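Local coordinates for protein acetyl xylan esterase (Paenibacillus sp. R4, PDB 6AGQ) that hydrolyses acetyl esters, probably those of acetylated xylan, as a cold-active esterase of the alpha/beta-hydrolase clan, at residues A31-L34 against S35-K38; Y152-K155 against Q156-D160; F214-S217 against V218-A222; K230-R234 against R235-E239. All coordinates share one frame; numbering follows the deposited sequence.

Contact 1 (A31-L34 against S35-K38); sequences AKAL and SNQK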
loop_
_atom_site.group_PDB
_atom_site.type_symbol
_atom_site.label_atom_id
_atom_site.label_comp_id
_atom_site.label_asym_id
_atom_site.label_seq_id
_atom_site.Cartn_x
_atom_site.Cartn_y
_atom_site.Cartn_z
ATOM N N ALA A 31 43.201 -2.082 -16.892
ATOM C CA ALA A 31 42.645 -2.885 -15.802
ATOM C C ALA A 31 42.852 -4.352 -16.069
ATOM O O ALA A 31 43.151 -5.084 -15.162
ATOM C CB ALA A 31 41.192 -2.586 -15.592
ATOM N N LYS A 32 42.723 -4.768 -17.313
ATOM C CA LYS A 32 43.000 -6.145 -17.697
ATOM C C LYS A 32 44.476 -6.589 -17.500
ATOM O O LYS A 32 44.697 -7.727 -17.143
ATOM C CB LYS A 32 42.596 -6.411 -19.158
ATOM C CG LYS A 32 41.122 -6.690 -19.357
ATOM C CD LYS A 32 40.812 -7.149 -20.769
ATOM C CE LYS A 32 40.114 -6.066 -21.566
ATOM N NZ LYS A 32 39.784 -6.535 -22.927
ATOM N N ALA A 33 45.454 -5.717 -17.799
ATOM C CA ALA A 33 46.878 -6.042 -17.645
ATOM C C ALA A 33 47.191 -6.212 -16.170
ATOM O O ALA A 33 47.944 -7.088 -15.798
ATOM C CB ALA A 33 47.768 -4.976 -18.274
ATOM N N LEU A 34 46.560 -5.412 -15.328
ATOM C CA LEU A 34 46.585 -5.649 -13.888
ATOM C C LEU A 34 46.056 -7.035 -13.510
ATOM O O LEU A 34 46.702 -7.744 -12.753
ATOM C CB LEU A 34 45.855 -4.529 -13.133
ATOM C CG LEU A 34 46.717 -3.250 -12.889
ATOM C CD1 LEU A 34 47.199 -3.174 -11.439
ATOM C CD2 LEU A 34 47.909 -3.030 -13.846
ATOM N N SER A 35 44.937 -7.462 -14.074
ATOM C CA SER A 35 44.495 -8.852 -13.856
ATOM C C SER A 35 45.467 -9.919 -14.424
ATOM O O SER A 35 45.638 -10.967 -13.813
ATOM C CB SER A 35 43.074 -9.099 -14.382
ATOM O OG SER A 35 42.766 -10.495 -14.418
ATOM N N ASN A 36 46.068 -9.657 -15.573
ATOM C CA ASN A 36 47.016 -10.585 -16.191
ATOM C C ASN A 36 48.288 -10.851 -15.383
ATOM O O ASN A 36 48.937 -11.837 -15.643
ATOM C CB ASN A 36 47.450 -10.093 -17.587
ATOM C CG ASN A 36 46.296 -10.000 -18.580
ATOM O OD1 ASN A 36 46.148 -8.984 -19.262
ATOM N ND2 ASN A 36 45.477 -11.041 -18.660
ATOM N N GLN A 37 48.628 -9.997 -14.418
ATOM C CA GLN A 37 49.763 -10.234 -13.490
ATOM C C GLN A 37 49.364 -11.052 -12.278
ATOM O O GLN A 37 50.191 -11.220 -11.363
ATOM C CB GLN A 37 50.351 -8.925 -12.846
ATOM C CG GLN A 37 50.418 -7.621 -13.633
ATOM C CD GLN A 37 51.269 -7.678 -14.891
ATOM O OE1 GLN A 37 51.675 -6.637 -15.398
ATOM N NE2 GLN A 37 51.527 -8.879 -15.411
ATOM N N LYS A 38 48.101 -11.463 -12.174
ATOM C CA LYS A 38 47.640 -12.085 -10.922
ATOM C C LYS A 38 47.215 -13.471 -11.265
ATOM O O LYS A 38 46.171 -13.653 -11.881
ATOM C CB LYS A 38 46.498 -11.308 -10.275
ATOM C CG LYS A 38 46.728 -11.081 -8.807
ATOM C CD LYS A 38 47.828 -10.037 -8.567
ATOM C CE LYS A 38 48.296 -10.116 -7.124
ATOM N NZ LYS A 38 47.149 -9.856 -6.180
#

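Contact 2 (Y152-K155 against Q156-D160); sequences YYYK and QVYLD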
loop_
_atom_site.group_PDB
_atom_site.type_symbol
_atom_site.label_atom_id
_atom_site.label_comp_id
_atom_site.label_asym_id
_atom_site.label_seq_id
_atom_site.Cartn_x
_atom_site.Cartn_y
_atom_site.Cartn_z
ATOM N N TYR A 152 35.905 2.402 -8.647
ATOM C CA TYR A 152 34.492 2.117 -8.573
ATOM C C TYR A 152 34.189 0.608 -8.369
ATOM O O TYR A 152 34.772 -0.216 -9.066
ATOM C CB TYR A 152 33.806 2.644 -9.806
ATOM C CG TYR A 152 32.307 2.371 -9.842
ATOM C CD1 TYR A 152 31.483 2.958 -8.906
ATOM C CD2 TYR A 152 31.734 1.523 -10.827
ATOM C CE1 TYR A 152 30.136 2.744 -8.933
ATOM C CE2 TYR A 152 30.366 1.279 -10.845
ATOM C CZ TYR A 152 29.570 1.881 -9.874
ATOM O OH TYR A 152 28.191 1.694 -9.852
ATOM N N TYR A 153 33.270 0.273 -7.438
ATOM C CA TYR A 153 32.855 -1.141 -7.178
ATOM C C TYR A 153 32.874 -2.125 -8.367
ATOM O O TYR A 153 33.458 -3.236 -8.311
ATOM C CB TYR A 153 31.440 -1.140 -6.613
ATOM C CG TYR A 153 30.888 -2.486 -6.278
ATOM C CD1 TYR A 153 31.352 -3.187 -5.152
ATOM C CD2 TYR A 153 29.940 -3.055 -7.061
ATOM C CE1 TYR A 153 30.861 -4.439 -4.819
ATOM C CE2 TYR A 153 29.440 -4.305 -6.763
ATOM C CZ TYR A 153 29.916 -5.002 -5.640
ATOM O OH TYR A 153 29.427 -6.229 -5.340
ATOM N N TYR A 154 32.291 -1.710 -9.483
ATOM C CA TYR A 154 32.128 -2.649 -10.587
ATOM C C TYR A 154 33.384 -2.855 -11.371
ATOM O O TYR A 154 33.397 -3.780 -12.207
ATOM C CB TYR A 154 30.885 -2.386 -11.484
ATOM C CG TYR A 154 29.557 -2.847 -10.851
ATOM C CD1 TYR A 154 29.196 -4.211 -10.817
ATOM C CD2 TYR A 154 28.642 -1.907 -10.350
ATOM C CE1 TYR A 154 28.011 -4.641 -10.220
ATOM C CE2 TYR A 154 27.427 -2.306 -9.801
ATOM C CZ TYR A 154 27.112 -3.662 -9.722
ATOM O OH TYR A 154 25.931 -4.038 -9.178
ATOM N N LYS A 155 34.461 -2.110 -11.097
ATOM C CA LYS A 155 35.689 -2.407 -11.803
ATOM C C LYS A 155 36.219 -3.801 -11.436
ATOM O O LYS A 155 36.364 -4.628 -12.288
ATOM C CB LYS A 155 36.768 -1.367 -11.581
ATOM C CG LYS A 155 37.991 -1.601 -12.449
ATOM C CD LYS A 155 39.124 -0.611 -12.138
ATOM C CE LYS A 155 40.210 -1.249 -11.334
ATOM N NZ LYS A 155 41.168 -0.200 -10.910
ATOM N N GLN A 156 36.499 -4.041 -10.169
ATOM C CA GLN A 156 36.933 -5.330 -9.735
ATOM C C GLN A 156 35.855 -6.407 -9.947
ATOM O O GLN A 156 36.211 -7.560 -10.249
ATOM C CB GLN A 156 37.426 -5.311 -8.271
ATOM C CG GLN A 156 38.801 -4.681 -8.116
ATOM C CD GLN A 156 39.927 -5.570 -8.645
ATOM O OE1 GLN A 156 39.831 -6.799 -8.630
ATOM N NE2 GLN A 156 40.975 -4.947 -9.155
ATOM N N VAL A 157 34.554 -6.062 -9.918
ATOM C CA VAL A 157 33.520 -7.082 -10.263
ATOM C C VAL A 157 33.671 -7.592 -11.695
ATOM O O VAL A 157 33.640 -8.820 -11.948
ATOM C CB VAL A 157 32.087 -6.544 -9.973
ATOM C CG1 VAL A 157 31.029 -7.554 -10.307
ATOM C CG2 VAL A 157 31.976 -6.162 -8.492
ATOM N N TYR A 158 33.860 -6.664 -12.656
ATOM C CA TYR A 158 33.979 -7.060 -14.060
ATOM C C TYR A 158 35.221 -7.875 -14.293
ATOM O O TYR A 158 35.216 -8.854 -15.054
ATOM C CB TYR A 158 33.953 -5.871 -15.019
ATOM C CG TYR A 158 32.603 -5.204 -15.193
ATOM C CD1 TYR A 158 31.558 -5.397 -14.297
ATOM C CD2 TYR A 158 32.381 -4.349 -16.231
ATOM C CE1 TYR A 158 30.340 -4.765 -14.466
ATOM C CE2 TYR A 158 31.161 -3.668 -16.345
ATOM C CZ TYR A 158 30.166 -3.898 -15.488
ATOM O OH TYR A 158 28.967 -3.261 -15.600
ATOM N N LEU A 159 36.292 -7.498 -13.632
ATOM C CA LEU A 159 37.513 -8.326 -13.700
ATOM C C LEU A 159 37.327 -9.731 -13.122
ATOM O O LEU A 159 37.876 -10.691 -13.666
ATOM C CB LEU A 159 38.664 -7.602 -12.958
ATOM C CG LEU A 159 39.083 -6.303 -13.602
ATOM C CD1 LEU A 159 40.149 -5.623 -12.762
ATOM C CD2 LEU A 159 39.587 -6.448 -15.035
ATOM N N ASP A 160 36.650 -9.860 -11.976
ATOM C CA ASP A 160 36.315 -11.219 -11.414
ATOM C C ASP A 160 35.551 -12.069 -12.443
ATOM O O ASP A 160 35.777 -13.289 -12.548
ATOM C CB ASP A 160 35.440 -11.140 -10.201
ATOM C CG ASP A 160 36.079 -10.381 -9.028
ATOM O OD1 ASP A 160 37.338 -10.278 -8.963
ATOM O OD2 ASP A 160 35.295 -9.847 -8.159
HETATM O O HOH W 1 36.718 -2.075 -7.871
HETATM O O HOH W 2 41.404 -1.649 -8.573
#

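Contact 3 (F214-S217 against V218-A222); sequences FRRS and VEIHA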
loop_
_atom_site.group_PDB
_atom_site.type_symbol
_atom_site.label_atom_id
_atom_site.label_comp_id
_atom_site.label_asym_id
_atom_site.label_seq_id
_atom_site.Cartn_x
_atom_site.Cartn_y
_atom_site.Cartn_z
ATOM N N PHE A 214 22.569 4.146 -17.745
ATOM C CA PHE A 214 22.457 4.677 -16.359
ATOM C C PHE A 214 21.669 5.981 -16.143
ATOM O O PHE A 214 20.875 6.087 -15.217
ATOM C CB PHE A 214 23.819 4.865 -15.710
ATOM C CG PHE A 214 24.464 3.573 -15.227
ATOM C CD1 PHE A 214 23.981 2.913 -14.098
ATOM C CD2 PHE A 214 25.564 3.045 -15.887
ATOM C CE1 PHE A 214 24.570 1.753 -13.632
ATOM C CE2 PHE A 214 26.157 1.885 -15.443
ATOM C CZ PHE A 214 25.657 1.234 -14.308
ATOM N N ARG A 215 21.954 6.992 -16.925
ATOM C CA ARG A 215 21.343 8.285 -16.736
ATOM C C ARG A 215 19.830 8.245 -17.024
ATOM O O ARG A 215 19.057 8.904 -16.366
ATOM C CB ARG A 215 22.033 9.302 -17.617
ATOM C CG ARG A 215 21.632 10.742 -17.308
ATOM C CD ARG A 215 22.017 11.638 -18.475
ATOM N NE ARG A 215 23.438 11.970 -18.434
ATOM C CZ ARG A 215 23.956 12.959 -17.707
ATOM N NH1 ARG A 215 23.205 13.755 -16.911
ATOM N NH2 ARG A 215 25.250 13.146 -17.766
ATOM N N ARG A 216 19.402 7.409 -17.939
ATOM C CA ARG A 216 17.974 7.227 -18.174
ATOM C C ARG A 216 17.284 6.407 -17.064
ATOM O O ARG A 216 16.223 6.786 -16.577
ATOM C CB ARG A 216 17.712 6.644 -19.544
ATOM C CG ARG A 216 16.228 6.590 -19.868
ATOM C CD ARG A 216 15.970 6.040 -21.262
ATOM N NE ARG A 216 14.549 5.734 -21.402
ATOM C CZ ARG A 216 13.585 6.630 -21.684
ATOM N NH1 ARG A 216 12.319 6.227 -21.726
ATOM N NH2 ARG A 216 13.856 7.909 -21.924
ATOM N N SER A 217 17.869 5.282 -16.696
ATOM C CA SER A 217 17.389 4.494 -15.569
ATOM C C SER A 217 17.085 5.399 -14.393
ATOM O O SER A 217 15.969 5.386 -13.880
ATOM C CB SER A 217 18.422 3.489 -15.188
ATOM O OG SER A 217 18.666 2.620 -16.277
ATOM N N VAL A 218 18.053 6.219 -13.998
ATOM C CA VAL A 218 17.884 7.118 -12.855
ATOM C C VAL A 218 16.812 8.182 -13.050
ATOM O O VAL A 218 15.946 8.309 -12.219
ATOM C CB VAL A 218 19.215 7.811 -12.491
ATOM C CG1 VAL A 218 18.983 8.936 -11.479
ATOM C CG2 VAL A 218 20.209 6.789 -11.915
ATOM N N GLU A 219 16.849 8.913 -14.165
ATOM C CA GLU A 219 15.901 9.983 -14.427
ATOM C C GLU A 219 14.463 9.524 -14.641
ATOM O O GLU A 219 13.530 10.246 -14.282
ATOM C CB GLU A 219 16.383 10.901 -15.578
ATOM C CG GLU A 219 15.939 10.499 -16.979
ATOM C CD GLU A 219 16.605 11.287 -18.129
ATOM O OE1 GLU A 219 17.753 11.791 -17.975
ATOM O OE2 GLU A 219 15.959 11.390 -19.211
ATOM N N ILE A 220 14.241 8.332 -15.190
ATOM C CA ILE A 220 12.870 7.828 -15.241
ATOM C C ILE A 220 12.437 7.102 -13.986
ATOM O O ILE A 220 11.362 6.492 -13.962
ATOM C CB ILE A 220 12.563 7.021 -16.525
ATOM C CG1 ILE A 220 13.223 5.634 -16.531
ATOM C CG2 ILE A 220 12.899 7.887 -17.740
ATOM C CD1 ILE A 220 12.983 4.867 -17.820
ATOM N N HIS A 221 13.265 7.161 -12.942
ATOM C CA HIS A 221 12.896 6.714 -11.589
ATOM C C HIS A 221 12.667 5.220 -11.531
ATOM O O HIS A 221 11.799 4.759 -10.817
ATOM C CB HIS A 221 11.663 7.471 -11.077
ATOM C CG HIS A 221 11.832 8.955 -11.111
ATOM N ND1 HIS A 221 12.782 9.606 -10.352
ATOM C CD2 HIS A 221 11.193 9.913 -11.826
ATOM C CE1 HIS A 221 12.726 10.902 -10.606
ATOM N NE2 HIS A 221 11.769 11.114 -11.495
ATOM N N ALA A 222 13.476 4.452 -12.262
ATOM C CA ALA A 222 13.504 3.011 -12.063
ATOM C C ALA A 222 13.626 2.645 -10.571
ATOM O O ALA A 222 14.329 3.318 -9.829
ATOM C CB ALA A 222 14.624 2.392 -12.858
#

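Contact 4 (K230-R234 against R235-E239); sequences KNWFR and RYDPE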
loop_
_atom_site.group_PDB
_atom_site.type_symbol
_atom_site.label_atom_id
_atom_site.label_comp_id
_atom_site.label_asym_id
_atom_site.label_seq_id
_atom_site.Cartn_x
_atom_site.Cartn_y
_atom_site.Cartn_z
ATOM N N LYS A 230 20.120 7.804 -7.080
ATOM C CA LYS A 230 19.304 8.950 -6.732
ATOM C C LYS A 230 19.578 9.305 -5.249
ATOM O O LYS A 230 19.792 10.476 -4.901
ATOM C CB LYS A 230 17.805 8.640 -7.039
ATOM C CG LYS A 230 16.815 9.735 -6.668
ATOM C CD LYS A 230 15.412 9.209 -6.318
ATOM C CE LYS A 230 15.417 8.652 -4.912
ATOM N NZ LYS A 230 14.139 8.033 -4.477
ATOM N N ASN A 231 19.643 8.295 -4.375
ATOM C CA ASN A 231 19.939 8.562 -2.942
ATOM C C ASN A 231 21.356 9.087 -2.729
ATOM O O ASN A 231 21.551 9.926 -1.940
ATOM C CB ASN A 231 19.616 7.344 -2.110
ATOM C CG ASN A 231 18.135 7.044 -2.112
ATOM O OD1 ASN A 231 17.360 7.807 -2.646
ATOM N ND2 ASN A 231 17.748 5.928 -1.581
ATOM N N TRP A 232 22.326 8.683 -3.536
ATOM C CA TRP A 232 23.632 9.384 -3.537
ATOM C C TRP A 232 23.457 10.898 -3.679
ATOM O O TRP A 232 23.949 11.646 -2.840
ATOM C CB TRP A 232 24.586 8.864 -4.620
ATOM C CG TRP A 232 25.970 9.322 -4.410
ATOM C CD1 TRP A 232 26.878 8.739 -3.623
ATOM C CD2 TRP A 232 26.600 10.517 -4.938
ATOM N NE1 TRP A 232 28.028 9.455 -3.621
ATOM C CE2 TRP A 232 27.894 10.541 -4.445
ATOM C CE3 TRP A 232 26.192 11.526 -5.822
ATOM C CZ2 TRP A 232 28.803 11.572 -4.742
ATOM C CZ3 TRP A 232 27.070 12.570 -6.118
ATOM C CH2 TRP A 232 28.382 12.579 -5.572
ATOM N N PHE A 233 22.749 11.330 -4.732
ATOM C CA PHE A 233 22.510 12.737 -4.917
ATOM C C PHE A 233 21.881 13.374 -3.725
ATOM O O PHE A 233 22.397 14.370 -3.252
ATOM C CB PHE A 233 21.739 13.072 -6.202
ATOM C CG PHE A 233 22.585 12.887 -7.410
ATOM C CD1 PHE A 233 23.571 13.772 -7.684
ATOM C CD2 PHE A 233 22.468 11.759 -8.193
ATOM C CE1 PHE A 233 24.400 13.618 -8.766
ATOM C CE2 PHE A 233 23.302 11.585 -9.278
ATOM C CZ PHE A 233 24.285 12.512 -9.544
ATOM N N ARG A 234 20.831 12.756 -3.211
ATOM C CA ARG A 234 20.137 13.251 -2.050
ATOM C C ARG A 234 21.049 13.506 -0.866
ATOM O O ARG A 234 20.814 14.464 -0.126
ATOM C CB ARG A 234 19.011 12.319 -1.615
ATOM C CG ARG A 234 17.804 12.311 -2.509
ATOM C CD ARG A 234 16.811 11.244 -2.080
ATOM N NE ARG A 234 16.323 11.384 -0.695
ATOM C CZ ARG A 234 15.252 12.095 -0.329
ATOM N NH1 ARG A 234 14.539 12.732 -1.233
ATOM N NH2 ARG A 234 14.857 12.133 0.940
ATOM N N ARG A 235 22.048 12.647 -0.637
ATOM C CA ARG A 235 22.991 12.832 0.519
ATOM C C ARG A 235 24.301 13.612 0.286
ATOM O O ARG A 235 24.839 14.199 1.183
ATOM C CB ARG A 235 23.347 11.494 1.082
ATOM C CG ARG A 235 22.147 10.770 1.629
ATOM C CD ARG A 235 22.494 10.396 3.026
ATOM N NE ARG A 235 21.565 9.492 3.677
ATOM C CZ ARG A 235 20.901 9.774 4.788
ATOM N NH1 ARG A 235 20.937 10.977 5.350
ATOM N NH2 ARG A 235 20.157 8.853 5.306
ATOM N N TYR A 236 24.839 13.544 -0.899
ATOM C CA TYR A 236 26.175 14.052 -1.193
ATOM C C TYR A 236 26.101 15.285 -2.063
ATOM O O TYR A 236 27.041 16.066 -2.077
ATOM C CB TYR A 236 27.010 12.986 -1.937
ATOM C CG TYR A 236 27.463 11.798 -1.106
ATOM C CD1 TYR A 236 26.629 10.691 -0.911
ATOM C CD2 TYR A 236 28.721 11.766 -0.521
ATOM C CE1 TYR A 236 27.027 9.615 -0.105
ATOM C CE2 TYR A 236 29.132 10.681 0.236
ATOM C CZ TYR A 236 28.276 9.613 0.461
ATOM O OH TYR A 236 28.657 8.535 1.211
ATOM N N ASP A 237 25.020 15.487 -2.808
ATOM C CA ASP A 237 25.041 16.476 -3.913
ATOM C C ASP A 237 23.620 16.851 -4.383
ATOM O O ASP A 237 23.239 16.505 -5.480
ATOM C CB ASP A 237 25.871 15.885 -5.062
ATOM C CG ASP A 237 26.012 16.830 -6.225
ATOM O OD1 ASP A 237 25.906 18.063 -6.017
ATOM O OD2 ASP A 237 26.164 16.355 -7.364
ATOM N N PRO A 238 22.832 17.550 -3.555
ATOM C CA PRO A 238 21.426 17.826 -3.894
ATOM C C PRO A 238 21.170 18.784 -5.084
ATOM O O PRO A 238 20.066 18.756 -5.662
ATOM C CB PRO A 238 20.876 18.456 -2.625
ATOM C CG PRO A 238 21.882 18.180 -1.571
ATOM C CD PRO A 238 23.181 18.198 -2.287
ATOM N N GLU A 239 22.165 19.605 -5.427
ATOM C CA GLU A 239 22.102 20.466 -6.601
ATOM C C GLU A 239 22.808 19.875 -7.809
ATOM O O GLU A 239 23.039 20.592 -8.794
ATOM C CB GLU A 239 22.717 21.831 -6.295
ATOM C CG GLU A 239 22.010 22.647 -5.221
ATOM C CD GLU A 239 22.478 24.108 -5.224
ATOM O OE1 GLU A 239 22.038 24.902 -6.106
ATOM O OE2 GLU A 239 23.313 24.447 -4.371
#

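Contact 1 (A31-L34 against S35-K38)
S35 packs against the preceding turn through its CB, 3.5 Å from K32 O, while its amide donates to A31 O (S35 N to A31 O 3.2 Å). One residue on, N36 N reaches K32 O at 2.8 Å. This is the tight part. A31 and S35 lie on the buried side, where small side chains let the helix sit close to its surroundings. The OG of S35 stands anti to its own backbone N (chi1 168°), a position from which it bonds to R163 NH1. The other side is looser and exposed. N36 OD1 lies 2.9 Å from K32 O, two acceptors set close together without a bond. With CG beside its own backbone N (chi1 -35°), Q37 sets CG 3.3 Å from A33 O; the bend at chi2 then keeps the amide near that carbonyl (CD to A33 O 3.5 Å). K32 sends its long chain away to L197 O. This is the C-terminal turn of helix 24-36, where i to i-4 bonding gives way: Q37 N makes two weak bonds, to A33 O (3.3 Å) and to L34 O (3.4 Å), and K38 N bonds S35 O.

Contact 2 (Y152-K155 against Q156-D160)
Y153 and V157 meet one turn apart: the CG2 of the valine lies over one face of the tyrosine ring, 3.8 Å from its centroid and 22° off the normal, a CH-pi contact. V157 has CG1 anti to its backbone N (chi1 -180°), which turns CG2 back to the Y153 side and leaves CG1 beside the ring of Y154. Below these side chains the backbone bonds are uneven. V157 N makes a weak bond to Y153 O, whereas Y158 N holds Y154 O at 3.0 Å, and L159 N finds K155 O at 3.2 Å. Q156 N lies too far from Y152 O for a direct bond, so water 1 bridges the gap, accepting from Q156 N at 3.0 Å and donating to Y152 O, which also receives K155 N. This is the N-terminal part of helix 153-170 of the alpha/beta-hydrolase fold, packed against helix 186-197 through V157 and Y158. Tyrosine suits such buried places because its ring fills the core while its hydroxyl can find a distant partner. Y153 OH bonds to R121 O and Q123 NE2, Y154 OH to Q186 OE1, Y152 OH to M142 O and Y158 OH to F253 O. On the partly exposed side, K155 NZ donates to A150 O and to water 2 at 2.8 Å; Q156 NE2 gives that same water a weak bond.

Contact 3 (F214-S217 against V218-A222)
The guanidinium of R216 carries the CG2 of I220 over one face, 4.2 Å above its plane and over its centre. A second flat group, the H221 ring, has E219 O over one face, 3.3 Å above the plane and offset toward the rim. Both lie where a Schellman motif ends helix 214-219. H221 takes up the positive phi of the C-prime residue, A222 N returns to S217 O at 3.1 Å, and H221 N bonds to V218 O at 3.0 Å. Before this turn the helix is regular: V218 N to F214 O and E219 N to R215 O are both 3.1 Å. R216 keeps an extended chain from CG to NE that runs across I220; its CG and the guanidinium meet the CG2 and CD1 methyls of I220, while NE goes on to S280 OG. R215 is drawn instead to E243 in a salt bridge, and its guanidinium stays apart from the E219 carboxylate. On the inner side F214 packs among Y226, I229 and L250, with its side chain about 4 Å from a bound zinc ion. I220 closes the last turn, its N bonding to R216 O at 2.9 Å and its CG1, lodged between the backbone N and the carbonyl carbon (chi1 73°), only 3.2 Å from R216 O.

Contact 4 (K230-R234 against R235-E239)
W232 O is gripped by two amides: Y236 N at 2.9 Å and R235 N at 3.1 Å, a weak bond at 124°. R235 N also donates to N231 O, its hydrogen thus shared between two carbonyls, and D237 N bonds F233 O at 2.9 Å. Above this backbone the five-membered ring of W232 and the Y236 ring make an offset stack, centroids 4.1 Å apart and planes 6° from parallel. Y236 CB lies over the six-membered ring, 3.7 Å from its centroid. The indole stands anti to its backbone N (chi1 -166°), and its far corner CZ3 reaches D237 CB at 3.7 Å. A wide, flat residue suits this place, covering the tyrosine and also touching V246. F233 lies alongside D237, its CE1 3.5 Å from D237 OD2, with D237 O at the ring edge. The D237 carboxylate bonds the R241 and Q242 amides, just before helix 243-251. R234 bonds D300 O and forms a salt bridge with E304, both of a second subunit, and Y236 OH bonds to G125 O of a third. Aromatic packing inside and polar ends outside make this helix terminus part of a subunit interface, as in the hexameric esterases of this family.

Contact 2 is the core member, with most of its touching residues buried; contacts 1, 3 and 4 are partly buried and lie nearer the surface. Contacts 1 and 2 touch, A31 O lying 3.8 Å from L159 CD2, so helices 24-36 and 153-170 pack together. Contacts 3 and 4 sit on successive helices, their nearest atoms about 5 Å apart, and both border helix 243-251. Chemistry follows place: small residues on the buried side of contact 1 and long polar chains on its exposed side, tyrosines with protein partners for their hydroxyls at contact 2, a Schellman turn and arginines at contact 3, and an aromatic stack at contact 4, which also meets two neighbouring subunits.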